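Side-chain contact in molybdopterin synthase catalytic subunit (Homo sapiens, PDB 5MPO), which catalyses the conversion of precursor Z into molybdopterin, using sulfur from a thiocarboxylated carrier subunit to build the dithiolene group: residues 84-87 with 93-96. Residues are numbered along the deposited sequence; the frame is centred on the assembly and turned at random.
Sequences DIRQ and HIAV
Ile85, near the C-terminal end of helix 73-88, faces Ile94 on strand 91-99 with 9.2 Å between their CA atoms, a helix-on-sheet spacing spanned by side chains, with no hydrogen bond between 84-87 and 93-96. Both isoleucines direct CB at the opposing segment, and the methyl CG2 of Ile85 meets CD1 of Ile94 at 3.9 Å, the two side chains running at a slant to each other. A chi1 of -77° sets CG1 of Ile85 beside the backbone N and leaves CG2 anti to it, where the methyl meets Ile94. Ile85 also packs against Ala125, Tyr128 and Ala129 of helix 119-136, so a branched, wholly apolar side chain suits the seam between two helices and the sheet.

Arg86 reaches the strand differently. Its chain, extended from CG to NE, carries the guanidinium over to Ile94, whose CD1 sits over one face of the flat group, 3.9 Å from NE of Arg86. The closest approach is at the neighbouring carbon, where Arg86 NH2 comes within 3.7 Å of Ile94 CG1. CA of His93 lies at the guanidinium edge, near its plane, 4.0 Å from NH2 of Arg86. The bond to CB of His93 points away from the helix, and its imidazole hydrogen-bonds to Glu16 and to the backbone N of Lys19.

The polar rim of the guanidinium is engaged elsewhere: NH2 of Arg86 forms a salt bridge with Asp20 and NH1 a hydrogen bond to the carbonyl of Lys92. Arginine fits here because its face can rest on aliphatic carbon while its N-H groups serve polar partners. Across this contact the chemistry is therefore van der Waals packing, and the charge of Arg86, probably balanced largely by Asp20, ties the helix end to the start of strand 20-25, which runs parallel to 91-99.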
loop_
_atom_site.group_PDB
_atom_site.type_symbol
_atom_site.label_atom_id
_atom_site.label_comp_id
_atom_site.label_asym_id
_atom_site.label_seq_id
_atom_site.Cartn_x
_atom_site.Cartn_y
_atom_site.Cartn_z
ATOM N N ASP C 84 -3.440 -7.733 16.764
ATOM C CA ASP C 84 -2.634 -6.641 17.234
ATOM C C ASP C 84 -2.882 -5.370 16.420
ATOM O O ASP C 84 -2.952 -4.283 16.966
ATOM C CB ASP C 84 -1.189 -7.071 17.180
ATOM C CG ASP C 84 -0.851 -8.111 18.315
ATOM O OD1 ASP C 84 -1.577 -8.218 19.349
ATOM O OD2 ASP C 84 0.159 -8.796 18.183
ATOM N N ILE C 85 -3.022 -5.518 15.123
ATOM C CA ILE C 85 -3.381 -4.419 14.282
ATOM C C ILE C 85 -4.664 -3.771 14.772
ATOM O O ILE C 85 -4.706 -2.563 14.914
ATOM C CB ILE C 85 -3.544 -4.836 12.819
ATOM C CG1 ILE C 85 -2.161 -5.002 12.174
ATOM C CG2 ILE C 85 -4.348 -3.811 12.051
ATOM C CD1 ILE C 85 -2.211 -5.592 10.793
ATOM N N ARG C 86 -5.673 -4.559 15.085
ATOM C CA ARG C 86 -6.937 -3.979 15.569
ATOM C C ARG C 86 -6.840 -3.385 16.998
ATOM O O ARG C 86 -7.718 -2.666 17.421
ATOM C CB ARG C 86 -8.046 -5.015 15.521
ATOM C CG ARG C 86 -8.401 -5.451 14.135
ATOM C CD ARG C 86 -9.368 -6.629 14.166
ATOM N NE ARG C 86 -9.579 -7.182 12.812
ATOM C CZ ARG C 86 -10.283 -6.614 11.837
ATOM N NH1 ARG C 86 -10.910 -5.480 12.019
ATOM N NH2 ARG C 86 -10.388 -7.212 10.657
ATOM N N GLN C 87 -5.770 -3.663 17.728
ATOM C CA GLN C 87 -5.588 -3.054 19.035
ATOM C C GLN C 87 -5.067 -1.615 18.884
ATOM O O GLN C 87 -5.330 -0.756 19.702
ATOM C CB GLN C 87 -4.797 -3.986 19.957
ATOM C CG GLN C 87 -3.709 -3.313 20.807
ATOM C CD GLN C 87 -2.861 -4.280 21.675
ATOM O OE1 GLN C 87 -2.956 -5.539 21.577
ATOM N NE2 GLN C 87 -2.032 -3.682 22.543
ATOM N N HIS C 93 -11.509 -4.416 7.552
ATOM C CA HIS C 93 -11.132 -5.737 7.057
ATOM C C HIS C 93 -9.581 -5.862 6.767
ATOM O O HIS C 93 -8.932 -4.927 6.272
ATOM C CB HIS C 93 -11.850 -6.068 5.719
ATOM C CG HIS C 93 -13.333 -5.899 5.746
ATOM N ND1 HIS C 93 -14.139 -6.475 6.704
ATOM C CD2 HIS C 93 -14.163 -5.234 4.904
ATOM C CE1 HIS C 93 -15.393 -6.142 6.469
ATOM N NE2 HIS C 93 -15.431 -5.399 5.371
ATOM N N ILE C 94 -9.041 -7.047 7.019
ATOM C CA ILE C 94 -7.635 -7.404 6.745
ATOM C C ILE C 94 -7.693 -8.736 5.944
ATOM O O ILE C 94 -8.483 -9.683 6.282
ATOM C CB ILE C 94 -6.904 -7.612 8.071
ATOM C CG1 ILE C 94 -7.122 -6.440 9.037
ATOM C CG2 ILE C 94 -5.488 -7.992 7.832
ATOM C CD1 ILE C 94 -6.544 -6.663 10.425
ATOM N N ALA C 95 -6.984 -8.765 4.826
ATOM C CA ALA C 95 -6.846 -9.955 4.048
ATOM C C ALA C 95 -5.361 -10.212 3.958
ATOM O O ALA C 95 -4.608 -9.275 3.720
ATOM C CB ALA C 95 -7.419 -9.764 2.678
ATOM N N VAL C 96 -4.941 -11.455 4.208
ATOM C CA VAL C 96 -3.532 -11.878 4.037
ATOM C C VAL C 96 -3.462 -13.182 3.282
ATOM O O VAL C 96 -3.902 -14.203 3.781
ATOM C CB VAL C 96 -2.786 -12.082 5.345
ATOM C CG1 VAL C 96 -1.356 -12.565 5.044
ATOM C CG2 VAL C 96 -2.822 -10.808 6.204
#